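Local coordinates for protein AxyAgu115A (PDB 6NPS) that probably removes glucuronic acid side groups from xylans such as arabinoglucuronoxylan, as a family GH115 alpha-glucuronidase, at residues 591-596 with 674-679; 690-695 with 742-747; 712-717 with 738-743; 757-762 with 768-773. The protein carries 3 engineered substitutions. All coordinates share one frame; numbering follows the deposited sequence.

Interaction 1: residues 591-596 with 674-679; sequences NKYAAQ and ELRSEG
Y593 points its ring end-on at R676 and E674. The ring and the R676 guanidinium are steeply turned against each other, with their planes 73° apart. They are therefore not stacked. Seen from the guanidinium, Y593 OH sits at the edge, near the plane. Seen from the ring, R676 NH1 comes in obliquely. R676 NH1 donates to Y593 OH at 3.0 Å, but the bond is weak because the N-H is bent well away from the oxygen. NH1 also lies 3.7 Å from Y593 CZ. The Y593 ring leaves the helix with CG anti to the backbone N (chi1 176°), which carries the hydroxyl out toward R676 and E674. R676 meets it with a chain bent at chi2 (-133°).

The contact joins helix 564-596 to the edge of a two-sheet beta sandwich. Strand 676-677 is an outermost strand of one of its sheets. At the end of this strand S677 OG accepts from G679 N (2.9 Å) in an ST turn. E678 N is hydrogen-bonded to E649 OE2 of the second subunit.

E674 meets the same hydroxyl mainly with its backbone: its CA is 3.6 Å from Y593 OH. Its CB is 4.0 Å from Y593 OH. Its OE2 lies towards the edge of the Y593 ring, near the ring plane. An alanine in place of Y593 would probably leave R676 NH1 without its hydroxyl mate and open a gap between the helix and segment 674-679. Y593 also packs on V533, while R676 rests on L667 and S669 of the neighbouring strand.

Interaction 2: residues 690-695 with 742-747; sequences VDFLEP and IHVFVD
Inside a two-sheet beta sandwich, F692 fills space against V744 and V746 of strand 739-746. F692 sits on a short 3-10 turn. That turn belongs to the connection that leaves strand 686-688 in one sheet and enters strand 700-706 in the other.

V746 supplies the main contact. Its CG2 methyl stands over the middle of the F692 ring, 3.5 Å from the centroid and only 4° off the ring normal. This is a CH-pi contact. The V746 torsion explains it: CG2 is anti to the carbonyl carbon, which sets that methyl against the ring, while CG1 takes the place anti to the backbone N. The two side chains run past each other in opposite directions.

V744 meets the ring elsewhere. Its carbonyl O lies in the ring plane at the edge, 3.5 Å from F692 CZ. Its CG1 is 4.0 Å from F692 CE2. The ring thus has a methyl over one face and a carbonyl at its rim.

More apolar groups complete the surroundings. F692 also packs on A700, V772 and V774, and V744 and V746 both reach L723. The backbone of the turn is held separately: F692 O accepts from R748, and the F692 backbone is hydrogen-bonded to that of V775. Aliphatic and aromatic side chains packed between two facing sheets make the hydrophobic core of a beta sandwich, and F692 joins it from the connecting loop.

Interaction 3: residues 712-717 with 738-743; sequences AEYHIS and LSETIH
E740 OE1 forms a salt bridge with K737, just ahead of the strand, while the aliphatic part of E740 lies against Y714. The tyrosine hydroxyl touches carbon here. Y714 OH is 3.3 Å from E740 CG and 3.7 Å from E740 CB. The two side chains meet at about a right angle, although the ring and carboxylate planes are only 27° apart. The E740 chain starts anti to its N and then bends at chi2 (80°). The bend leaves CG facing the hydroxyl, while the carboxylate has its partner in K737.

Further along, I716 and I742 reach toward each other tip to tip. Their CD1 methyls are 3.9 Å apart. I742 CD1 also comes within 4.3 Å of Y714 CE1, at an oblique position by the ring.

Strands 712-718 and 739-746 belong to the two facing sheets of a beta sandwich. Their short segments run nearly parallel, 7° apart, with the axes 10.8 Å from each other at the closest point. Side chains alone bridge this space. C725, F702, I704 and L732 pack around them. The contact is mostly van der Waals packing: even the hydroxyl of Y714 meets carbon of E740, whose charge is matched by K737.

Interaction 4: residues 757-762 with 768-773; sequences GRITVK and VTIVVP
The R758 chain starts with CG anti to the carbonyl carbon (chi1 -67°) and bends at chi3 (116°), and this lays its guanidinium over V771. V771 CG2 sits 3.6 Å above the guanidinium plane, offset toward the rim. The two side chains run side by side in the same direction. R758 NE also lies 3.8 Å from T769 CG2, which approaches obliquely. A serine in place of R758 would probably leave V771 CG2 without the flat group over it and E756 without its weak, distant ion-pair partner.

The strands form a beta hairpin, 754-763 with 766-775, within one sheet of the sandwich. R758 faces V771, and T760 faces T769, in antiparallel non-hydrogen-bonded pairs. G757 with V772, I759 with I770 and V761 with V768 are the hydrogen-bonded pairs. The two bonds of the I759-I770 pair lie in the carbonyl plane, I759 N to I770 O at 2.8 Å and I770 N to I759 O at 2.7 Å. G757 N, by contrast, sits 42° out of the carbonyl plane of V772 O.

On the inner face I759 CD1 packs on V772 CG2 at 3.6 Å, and the CB atoms of I759 and I770 are 4.0 Å apart. V761 and I770 pack on V668, I770 also on I670, I759 on I716, and V772 on F692. On the R758 face a water lies 2.8 Å from T760 OG1. It also meets T769 OG1, at a distance so short that its exact length is doubtful. Strand 712-718 pairs with 757-762 along the edge away from 768-773.

All four contacts belong to the same two-sheet sandwich or its edge. Interaction 1 is the surface one: a helix meets an outermost strand through a weak polar bond. Interactions 2 and 3 are buried and mainly apolar, though interaction 3 brings in a hydroxyl and an acid. Both use strand 739-746, and their segments overlap at I742 and H743, but one packs a crossing loop on it and the other a strand of the facing sheet. Interaction 4 differs in kind, since backbone hydrogen bonds pair neighbouring strands within a sheet. It touches interaction 3 through the backbone pairs S717 with T760 and H715 with K762, and interaction 2 through F692 on V772. Interaction 1 reaches it at V768.

Interaction 1: residues 591-596 with 674-679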
loop_
_atom_site.group_PDB
_atom_site.type_symbol
_atom_site.label_atom_id
_atom_site.label_comp_id
_atom_site.label_asym_id
_atom_site.label_seq_id
_atom_site.Cartn_x
_atom_site.Cartn_y
_atom_site.Cartn_z
ATOM N N ASN A 591 13.076 3.018 -3.147
ATOM C CA ASN A 591 12.998 3.425 -1.745
ATOM C C ASN A 591 11.866 2.706 -1.037
ATOM O O ASN A 591 12.048 2.114 0.038
ATOM C CB ASN A 591 12.802 4.950 -1.667
ATOM C CG ASN A 591 12.241 5.409 -0.316
ATOM O OD1 ASN A 591 11.096 5.895 -0.239
ATOM N ND2 ASN A 591 13.030 5.238 0.759
ATOM N N LYS A 592 10.677 2.763 -1.627
ATOM C CA LYS A 592 9.510 2.116 -1.049
ATOM C C LYS A 592 9.712 0.610 -0.915
ATOM O O LYS A 592 9.310 0.015 0.083
ATOM C CB LYS A 592 8.303 2.410 -1.930
ATOM C CG LYS A 592 6.979 1.816 -1.490
ATOM C CD LYS A 592 5.869 2.304 -2.456
ATOM C CE LYS A 592 4.507 1.677 -2.179
ATOM N NZ LYS A 592 4.224 0.549 -3.105
ATOM N N TYR A 593 10.266 -0.031 -1.945
ATOM C CA TYR A 593 10.429 -1.485 -1.933
ATOM C C TYR A 593 11.443 -1.909 -0.868
ATOM O O TYR A 593 11.232 -2.893 -0.142
ATOM C CB TYR A 593 10.870 -1.952 -3.330
ATOM C CG TYR A 593 11.180 -3.433 -3.457
ATOM C CD1 TYR A 593 10.197 -4.345 -3.846
ATOM C CD2 TYR A 593 12.448 -3.920 -3.177
ATOM C CE1 TYR A 593 10.487 -5.715 -3.985
ATOM C CE2 TYR A 593 12.749 -5.292 -3.293
ATOM C CZ TYR A 593 11.754 -6.179 -3.696
ATOM O OH TYR A 593 12.041 -7.526 -3.808
ATOM N N ALA A 594 12.567 -1.197 -0.784
ATOM C CA ALA A 594 13.560 -1.517 0.239
ATOM C C ALA A 594 13.012 -1.267 1.634
ATOM O O ALA A 594 13.321 -2.012 2.586
ATOM C CB ALA A 594 14.818 -0.682 0.013
ATOM N N ALA A 595 12.156 -0.266 1.782
ATOM C CA ALA A 595 11.652 0.047 3.120
ATOM C C ALA A 595 10.683 -1.017 3.639
ATOM O O ALA A 595 10.684 -1.311 4.835
ATOM C CB ALA A 595 10.976 1.414 3.137
ATOM N N GLN A 596 9.905 -1.649 2.757
ATOM C CA GLN A 596 9.030 -2.759 3.149
ATOM C C GLN A 596 9.815 -3.985 3.594
ATOM O O GLN A 596 9.246 -4.891 4.229
ATOM C CB GLN A 596 8.125 -3.158 1.974
ATOM C CG GLN A 596 7.072 -2.065 1.634
ATOM C CD GLN A 596 6.531 -2.167 0.192
ATOM O OE1 GLN A 596 7.090 -2.871 -0.665
ATOM N NE2 GLN A 596 5.431 -1.450 -0.073
ATOM N N GLU A 674 12.025 -10.731 -7.192
ATOM C CA GLU A 674 11.567 -10.491 -5.829
ATOM C C GLU A 674 11.985 -11.582 -4.859
ATOM O O GLU A 674 11.555 -11.559 -3.701
ATOM C CB GLU A 674 10.034 -10.383 -5.789
ATOM C CG GLU A 674 9.521 -9.248 -6.673
ATOM C CD GLU A 674 7.998 -9.124 -6.694
ATOM O OE1 GLU A 674 7.317 -9.888 -7.420
ATOM O OE2 GLU A 674 7.489 -8.235 -5.987
ATOM N N LEU A 675 12.775 -12.545 -5.305
ATOM C CA LEU A 675 13.149 -13.669 -4.453
ATOM C C LEU A 675 14.107 -13.210 -3.365
ATOM O O LEU A 675 15.152 -12.645 -3.661
ATOM C CB LEU A 675 13.808 -14.762 -5.295
ATOM C CG LEU A 675 12.907 -15.417 -6.350
ATOM C CD1 LEU A 675 13.781 -16.096 -7.385
ATOM C CD2 LEU A 675 11.968 -16.402 -5.688
ATOM N N ARG A 676 13.794 -13.513 -2.106
ATOM C CA ARG A 676 14.643 -13.021 -1.029
ATOM C C ARG A 676 14.483 -13.900 0.198
ATOM O O ARG A 676 13.496 -14.632 0.343
ATOM C CB ARG A 676 14.324 -11.545 -0.694
ATOM C CG ARG A 676 12.943 -11.326 -0.001
ATOM C CD ARG A 676 12.230 -10.191 -0.674
ATOM N NE ARG A 676 10.828 -10.226 -0.318
ATOM C CZ ARG A 676 9.856 -9.731 -1.061
ATOM N NH1 ARG A 676 10.136 -9.130 -2.210
ATOM N NH2 ARG A 676 8.611 -9.810 -0.620
ATOM N N SER A 677 15.456 -13.812 1.098
ATOM C CA SER A 677 15.329 -14.655 2.276
ATOM C C SER A 677 16.265 -14.146 3.364
ATOM O O SER A 677 17.377 -13.707 3.076
ATOM C CB SER A 677 15.671 -16.124 1.951
ATOM O OG SER A 677 15.760 -16.906 3.151
ATOM N N GLU A 678 15.831 -14.258 4.619
ATOM C CA GLU A 678 16.740 -14.037 5.742
ATOM C C GLU A 678 17.345 -15.316 6.303
ATOM O O GLU A 678 18.046 -15.254 7.323
ATOM C CB GLU A 678 16.041 -13.261 6.856
ATOM C CG GLU A 678 15.839 -11.796 6.485
ATOM C CD GLU A 678 15.497 -10.845 7.668
ATOM O OE1 GLU A 678 15.859 -11.118 8.837
ATOM O OE2 GLU A 678 14.882 -9.789 7.399
ATOM N N GLY A 679 17.094 -16.465 5.675
ATOM C CA GLY A 679 17.724 -17.700 6.106
ATOM C C GLY A 679 17.041 -18.404 7.252
ATOM O O GLY A 679 17.673 -19.222 7.923
#

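Interaction 2: residues 690-695 with 742-747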
loop_
_atom_site.group_PDB
_atom_site.type_symbol
_atom_site.label_atom_id
_atom_site.label_comp_id
_atom_site.label_asym_id
_atom_site.label_seq_id
_atom_site.Cartn_x
_atom_site.Cartn_y
_atom_site.Cartn_z
ATOM N N VAL A 690 18.354 -18.072 -11.866
ATOM C CA VAL A 690 18.132 -18.808 -13.103
ATOM C C VAL A 690 18.882 -18.215 -14.300
ATOM O O VAL A 690 18.674 -18.662 -15.426
ATOM C CB VAL A 690 16.630 -18.937 -13.397
ATOM C CG1 VAL A 690 15.951 -19.666 -12.244
ATOM C CG2 VAL A 690 15.993 -17.561 -13.672
ATOM N N ASP A 691 19.777 -17.247 -14.081
ATOM C CA ASP A 691 20.402 -16.538 -15.201
ATOM C C ASP A 691 21.155 -17.488 -16.139
ATOM O O ASP A 691 21.200 -17.253 -17.358
ATOM C CB ASP A 691 21.354 -15.465 -14.681
ATOM C CG ASP A 691 20.671 -14.476 -13.711
ATOM O OD1 ASP A 691 20.195 -14.910 -12.630
ATOM O OD2 ASP A 691 20.644 -13.262 -14.023
ATOM N N PHE A 692 21.778 -18.557 -15.598
ATOM C CA PHE A 692 22.611 -19.419 -16.447
ATOM C C PHE A 692 21.791 -20.449 -17.198
ATOM O O PHE A 692 22.368 -21.268 -17.913
ATOM C CB PHE A 692 23.704 -20.119 -15.613
ATOM C CG PHE A 692 24.602 -19.146 -14.895
ATOM C CD1 PHE A 692 25.641 -18.516 -15.565
ATOM C CD2 PHE A 692 24.370 -18.813 -13.559
ATOM C CE1 PHE A 692 26.466 -17.586 -14.902
ATOM C CE2 PHE A 692 25.166 -17.884 -12.905
ATOM C CZ PHE A 692 26.213 -17.272 -13.572
ATOM N N LEU A 693 20.457 -20.403 -17.076
ATOM C CA LEU A 693 19.598 -21.207 -17.933
ATOM C C LEU A 693 19.650 -20.757 -19.391
ATOM O O LEU A 693 19.174 -21.486 -20.265
ATOM C CB LEU A 693 18.161 -21.163 -17.392
ATOM C CG LEU A 693 17.920 -21.968 -16.101
ATOM C CD1 LEU A 693 16.487 -21.887 -15.651
ATOM C CD2 LEU A 693 18.336 -23.465 -16.239
ATOM N N GLU A 694 20.249 -19.587 -19.691
ATOM C CA GLU A 694 20.558 -19.292 -21.097
ATOM C C GLU A 694 22.027 -19.569 -21.384
ATOM O O GLU A 694 22.894 -19.026 -20.687
ATOM C CB GLU A 694 20.217 -17.836 -21.407
ATOM C CG GLU A 694 18.775 -17.567 -20.988
ATOM C CD GLU A 694 18.199 -16.180 -21.338
ATOM O OE1 GLU A 694 18.880 -15.140 -21.168
ATOM O OE2 GLU A 694 17.018 -16.142 -21.738
ATOM N N PRO A 695 22.325 -20.371 -22.412
ATOM C CA PRO A 695 23.703 -20.850 -22.630
ATOM C C PRO A 695 24.736 -19.759 -22.853
ATOM O O PRO A 695 25.921 -20.002 -22.601
ATOM C CB PRO A 695 23.587 -21.718 -23.892
ATOM C CG PRO A 695 22.162 -21.831 -24.201
ATOM C CD PRO A 695 21.423 -20.742 -23.512
ATOM N N ILE A 742 27.184 -9.819 -4.711
ATOM C CA ILE A 742 28.061 -10.965 -4.930
ATOM C C ILE A 742 27.869 -11.410 -6.370
ATOM O O ILE A 742 26.734 -11.669 -6.799
ATOM C CB ILE A 742 27.759 -12.116 -3.948
ATOM C CG1 ILE A 742 27.666 -11.613 -2.483
ATOM C CG2 ILE A 742 28.782 -13.293 -4.136
ATOM C CD1 ILE A 742 28.916 -10.968 -1.920
ATOM N N HIS A 743 28.962 -11.468 -7.133
ATOM C CA HIS A 743 28.892 -11.985 -8.490
ATOM C C HIS A 743 29.104 -13.486 -8.500
ATOM O O HIS A 743 29.958 -14.021 -7.782
ATOM C CB HIS A 743 29.909 -11.272 -9.381
ATOM C CG HIS A 743 29.795 -9.792 -9.269
ATOM N ND1 HIS A 743 28.831 -9.073 -9.941
ATOM C CD2 HIS A 743 30.442 -8.909 -8.474
ATOM C CE1 HIS A 743 28.922 -7.802 -9.600
ATOM N NE2 HIS A 743 29.901 -7.674 -8.722
ATOM N N VAL A 744 28.334 -14.164 -9.342
ATOM C CA VAL A 744 28.378 -15.614 -9.461
ATOM C C VAL A 744 28.996 -15.965 -10.812
ATOM O O VAL A 744 28.642 -15.362 -11.828
ATOM C CB VAL A 744 26.971 -16.227 -9.344
ATOM C CG1 VAL A 744 27.062 -17.737 -9.387
ATOM C CG2 VAL A 744 26.313 -15.800 -8.024
ATOM N N PHE A 745 29.870 -16.973 -10.829
ATOM C CA PHE A 745 30.619 -17.377 -12.027
ATOM C C PHE A 745 30.424 -18.863 -12.272
ATOM O O PHE A 745 30.584 -19.674 -11.350
ATOM C CB PHE A 745 32.124 -17.088 -11.907
ATOM C CG PHE A 745 32.428 -15.695 -11.463
ATOM C CD1 PHE A 745 32.132 -14.618 -12.286
ATOM C CD2 PHE A 745 32.980 -15.451 -10.208
ATOM C CE1 PHE A 745 32.394 -13.320 -11.882
ATOM C CE2 PHE A 745 33.247 -14.142 -9.800
ATOM C CZ PHE A 745 32.942 -13.082 -10.637
ATOM N N VAL A 746 30.109 -19.218 -13.519
ATOM C CA VAL A 746 29.999 -20.611 -13.940
ATOM C C VAL A 746 31.103 -20.901 -14.951
ATOM O O VAL A 746 31.196 -20.234 -15.988
ATOM C CB VAL A 746 28.614 -20.900 -14.537
ATOM C CG1 VAL A 746 28.595 -22.263 -15.212
ATOM C CG2 VAL A 746 27.558 -20.853 -13.431
ATOM N N ASP A 747 31.925 -21.902 -14.665
ATOM C CA ASP A 747 32.922 -22.340 -15.636
ATOM C C ASP A 747 32.255 -23.310 -16.594
ATOM O O ASP A 747 32.037 -24.473 -16.263
ATOM C CB ASP A 747 34.106 -22.987 -14.938
ATOM C CG ASP A 747 35.232 -23.326 -15.912
ATOM O OD1 ASP A 747 35.151 -22.915 -17.102
ATOM O OD2 ASP A 747 36.195 -23.988 -15.470
#

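Interaction 3: residues 712-717 with 738-743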
loop_
_atom_site.group_PDB
_atom_site.type_symbol
_atom_site.label_atom_id
_atom_site.label_comp_id
_atom_site.label_asym_id
_atom_site.label_seq_id
_atom_site.Cartn_x
_atom_site.Cartn_y
_atom_site.Cartn_z
ATOM N N ALA A 712 27.325 -7.532 10.957
ATOM C CA ALA A 712 26.780 -8.838 10.600
ATOM C C ALA A 712 27.718 -9.479 9.590
ATOM O O ALA A 712 27.888 -8.936 8.499
ATOM C CB ALA A 712 25.385 -8.685 9.987
ATOM N N GLU A 713 28.325 -10.605 9.945
ATOM C CA GLU A 713 29.235 -11.310 9.042
ATOM C C GLU A 713 28.496 -12.349 8.211
ATOM O O GLU A 713 27.583 -13.019 8.699
ATOM C CB GLU A 713 30.346 -12.018 9.832
ATOM C CG GLU A 713 31.245 -11.098 10.628
ATOM C CD GLU A 713 32.458 -11.826 11.212
ATOM O OE1 GLU A 713 33.078 -12.638 10.484
ATOM O OE2 GLU A 713 32.787 -11.586 12.398
ATOM N N TYR A 714 28.895 -12.493 6.953
ATOM C CA TYR A 714 28.368 -13.555 6.115
ATOM C C TYR A 714 29.515 -14.456 5.647
ATOM O O TYR A 714 30.674 -14.028 5.602
ATOM C CB TYR A 714 27.587 -12.965 4.895
ATOM C CG TYR A 714 28.348 -11.951 4.072
ATOM C CD1 TYR A 714 29.158 -12.356 3.018
ATOM C CD2 TYR A 714 28.268 -10.586 4.355
ATOM C CE1 TYR A 714 29.866 -11.431 2.249
ATOM C CE2 TYR A 714 28.963 -9.655 3.594
ATOM C CZ TYR A 714 29.765 -10.088 2.548
ATOM O OH TYR A 714 30.468 -9.181 1.802
ATOM N N HIS A 715 29.189 -15.702 5.294
ATOM C CA HIS A 715 30.158 -16.654 4.738
ATOM C C HIS A 715 29.513 -17.382 3.562
ATOM O O HIS A 715 28.414 -17.942 3.684
ATOM C CB HIS A 715 30.637 -17.656 5.812
ATOM C CG HIS A 715 30.898 -17.020 7.150
ATOM N ND1 HIS A 715 32.025 -16.265 7.415
ATOM C CD2 HIS A 715 30.152 -16.991 8.284
ATOM C CE1 HIS A 715 31.971 -15.815 8.658
ATOM N NE2 HIS A 715 30.844 -16.239 9.208
ATOM N N ILE A 716 30.178 -17.363 2.418
ATOM C CA ILE A 716 29.644 -17.901 1.175
ATOM C C ILE A 716 30.491 -19.085 0.712
ATOM O O ILE A 716 31.719 -18.987 0.641
ATOM C CB ILE A 716 29.606 -16.796 0.104
ATOM C CG1 ILE A 716 28.678 -15.677 0.576
ATOM C CG2 ILE A 716 29.146 -17.348 -1.232
ATOM C CD1 ILE A 716 29.046 -14.299 0.030
ATOM N N SER A 717 29.844 -20.195 0.373
ATOM C CA SER A 717 30.567 -21.305 -0.227
ATOM C C SER A 717 29.689 -21.965 -1.273
ATOM O O SER A 717 28.461 -21.783 -1.289
ATOM C CB SER A 717 31.003 -22.337 0.825
ATOM O OG SER A 717 29.857 -22.905 1.423
ATOM N N LEU A 738 26.246 -0.989 3.891
ATOM C CA LEU A 738 24.860 -1.409 4.037
ATOM C C LEU A 738 24.507 -2.632 3.202
ATOM O O LEU A 738 23.581 -3.368 3.559
ATOM C CB LEU A 738 23.915 -0.272 3.630
ATOM C CG LEU A 738 24.148 1.113 4.234
ATOM C CD1 LEU A 738 22.915 2.062 3.995
ATOM C CD2 LEU A 738 24.410 0.933 5.701
ATOM N N SER A 739 25.187 -2.842 2.074
ATOM C CA SER A 739 24.889 -3.985 1.230
ATOM C C SER A 739 26.150 -4.380 0.487
ATOM O O SER A 739 27.123 -3.628 0.437
ATOM C CB SER A 739 23.731 -3.701 0.245
ATOM O OG SER A 739 23.993 -2.615 -0.612
ATOM N N GLU A 740 26.132 -5.592 -0.058
ATOM C CA GLU A 740 27.215 -6.103 -0.888
ATOM C C GLU A 740 26.612 -6.911 -2.032
ATOM O O GLU A 740 25.697 -7.714 -1.818
ATOM C CB GLU A 740 28.162 -6.955 -0.044
ATOM C CG GLU A 740 29.279 -7.637 -0.829
ATOM C CD GLU A 740 30.443 -6.708 -1.149
ATOM O OE1 GLU A 740 30.360 -5.516 -0.796
ATOM O OE2 GLU A 740 31.439 -7.174 -1.752
ATOM N N THR A 741 27.083 -6.684 -3.253
ATOM C CA THR A 741 26.643 -7.462 -4.403
ATOM C C THR A 741 27.649 -8.574 -4.678
ATOM O O THR A 741 28.846 -8.307 -4.819
ATOM C CB THR A 741 26.489 -6.559 -5.621
ATOM O OG1 THR A 741 25.421 -5.632 -5.390
ATOM C CG2 THR A 741 26.206 -7.388 -6.879
ATOM N N ILE A 742 27.184 -9.819 -4.711
ATOM C CA ILE A 742 28.061 -10.965 -4.930
ATOM C C ILE A 742 27.869 -11.410 -6.370
ATOM O O ILE A 742 26.734 -11.669 -6.799
ATOM C CB ILE A 742 27.759 -12.116 -3.948
ATOM C CG1 ILE A 742 27.666 -11.613 -2.483
ATOM C CG2 ILE A 742 28.782 -13.293 -4.136
ATOM C CD1 ILE A 742 28.916 -10.968 -1.920
ATOM N N HIS A 743 28.962 -11.468 -7.133
ATOM C CA HIS A 743 28.892 -11.985 -8.490
ATOM C C HIS A 743 29.104 -13.486 -8.500
ATOM O O HIS A 743 29.958 -14.021 -7.782
ATOM C CB HIS A 743 29.909 -11.272 -9.381
ATOM C CG HIS A 743 29.795 -9.792 -9.269
ATOM N ND1 HIS A 743 28.831 -9.073 -9.941
ATOM C CD2 HIS A 743 30.442 -8.909 -8.474
ATOM C CE1 HIS A 743 28.922 -7.802 -9.600
ATOM N NE2 HIS A 743 29.901 -7.674 -8.722
#

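Interaction 4: residues 757-762 with 768-773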
loop_
_atom_site.group_PDB
_atom_site.type_symbol
_atom_site.label_atom_id
_atom_site.label_comp_id
_atom_site.label_asym_id
_atom_site.label_seq_id
_atom_site.Cartn_x
_atom_site.Cartn_y
_atom_site.Cartn_z
ATOM N N GLY A 757 24.121 -26.465 -9.388
ATOM C CA GLY A 757 24.971 -26.274 -8.235
ATOM C C GLY A 757 24.225 -25.510 -7.145
ATOM O O GLY A 757 23.116 -24.984 -7.356
ATOM N N ARG A 758 24.844 -25.435 -5.975
ATOM C CA ARG A 758 24.218 -24.694 -4.886
ATOM C C ARG A 758 25.234 -23.800 -4.197
ATOM O O ARG A 758 26.371 -24.215 -3.930
ATOM C CB ARG A 758 23.576 -25.638 -3.857
ATOM C CG ARG A 758 22.384 -26.408 -4.403
ATOM C CD ARG A 758 22.002 -27.582 -3.504
ATOM N NE ARG A 758 20.672 -27.391 -2.945
ATOM C CZ ARG A 758 19.538 -27.676 -3.582
ATOM N NH1 ARG A 758 19.562 -28.194 -4.809
ATOM N NH2 ARG A 758 18.372 -27.443 -2.981
ATOM N N ILE A 759 24.810 -22.573 -3.919
ATOM C CA ILE A 759 25.576 -21.612 -3.142
ATOM C C ILE A 759 24.966 -21.551 -1.746
ATOM O O ILE A 759 23.740 -21.438 -1.598
ATOM C CB ILE A 759 25.542 -20.219 -3.809
ATOM C CG1 ILE A 759 26.051 -20.276 -5.257
ATOM C CG2 ILE A 759 26.276 -19.165 -2.938
ATOM C CD1 ILE A 759 25.625 -19.052 -6.063
ATOM N N THR A 760 25.802 -21.602 -0.720
ATOM C CA THR A 760 25.332 -21.482 0.650
ATOM C C THR A 760 25.796 -20.151 1.238
ATOM O O THR A 760 26.987 -19.833 1.202
ATOM C CB THR A 760 25.829 -22.647 1.489
ATOM O OG1 THR A 760 25.100 -23.824 1.112
ATOM C CG2 THR A 760 25.606 -22.348 2.988
ATOM N N VAL A 761 24.854 -19.362 1.755
ATOM C CA VAL A 761 25.158 -18.067 2.367
ATOM C C VAL A 761 24.787 -18.162 3.841
ATOM O O VAL A 761 23.595 -18.217 4.181
ATOM C CB VAL A 761 24.394 -16.912 1.722
ATOM C CG1 VAL A 761 24.824 -15.598 2.385
ATOM C CG2 VAL A 761 24.638 -16.884 0.220
ATOM N N LYS A 762 25.786 -18.117 4.714
ATOM C CA LYS A 762 25.547 -18.179 6.146
ATOM C C LYS A 762 25.593 -16.774 6.726
ATOM O O LYS A 762 26.499 -15.987 6.411
ATOM C CB LYS A 762 26.540 -19.115 6.837
ATOM C CG LYS A 762 26.105 -20.551 6.632
ATOM C CD LYS A 762 26.770 -21.546 7.568
ATOM C CE LYS A 762 28.230 -21.215 7.791
ATOM N NZ LYS A 762 29.150 -21.995 6.906
ATOM N N VAL A 768 20.967 -19.237 3.827
ATOM C CA VAL A 768 20.201 -19.179 2.581
ATOM C C VAL A 768 20.914 -20.060 1.563
ATOM O O VAL A 768 22.133 -19.944 1.382
ATOM C CB VAL A 768 20.052 -17.736 2.067
ATOM C CG1 VAL A 768 19.341 -17.708 0.681
ATOM C CG2 VAL A 768 19.226 -16.879 3.092
ATOM N N THR A 769 20.174 -20.949 0.907
ATOM C CA THR A 769 20.732 -21.724 -0.193
ATOM C C THR A 769 20.255 -21.125 -1.510
ATOM O O THR A 769 19.064 -20.830 -1.671
ATOM C CB THR A 769 20.306 -23.175 -0.023
ATOM O OG1 THR A 769 20.728 -23.578 1.281
ATOM C CG2 THR A 769 20.927 -24.081 -1.046
ATOM N N ILE A 770 21.186 -20.856 -2.416
ATOM C CA ILE A 770 20.853 -20.339 -3.738
ATOM C C ILE A 770 21.078 -21.461 -4.741
ATOM O O ILE A 770 22.193 -22.009 -4.838
ATOM C CB ILE A 770 21.689 -19.099 -4.074
ATOM C CG1 ILE A 770 21.401 -17.997 -3.065
ATOM C CG2 ILE A 770 21.449 -18.637 -5.520
ATOM C CD1 ILE A 770 22.110 -16.714 -3.378
ATOM N N VAL A 771 20.013 -21.869 -5.438
ATOM C CA VAL A 771 20.122 -22.985 -6.375
ATOM C C VAL A 771 20.430 -22.428 -7.751
ATOM O O VAL A 771 19.743 -21.516 -8.223
ATOM C CB VAL A 771 18.851 -23.839 -6.403
ATOM C CG1 VAL A 771 19.049 -25.008 -7.418
ATOM C CG2 VAL A 771 18.579 -24.391 -4.990
ATOM N N VAL A 772 21.467 -22.969 -8.392
ATOM C CA VAL A 772 21.955 -22.408 -9.646
ATOM C C VAL A 772 21.885 -23.490 -10.718
ATOM O O VAL A 772 22.848 -24.240 -10.913
ATOM C CB VAL A 772 23.375 -21.843 -9.485
ATOM C CG1 VAL A 772 23.863 -21.137 -10.791
ATOM C CG2 VAL A 772 23.427 -20.870 -8.286
ATOM N N PRO A 773 20.778 -23.596 -11.448
ATOM C CA PRO A 773 20.724 -24.527 -12.580
ATOM C C PRO A 773 21.337 -23.890 -13.822
ATOM O O PRO A 773 21.254 -22.682 -14.041
ATOM C CB PRO A 773 19.218 -24.770 -12.750
ATOM C CG PRO A 773 18.606 -23.430 -12.350
ATOM C CD PRO A 773 19.503 -22.857 -11.253
HETATM O O HOH W 1 22.709 -25.053 1.692
#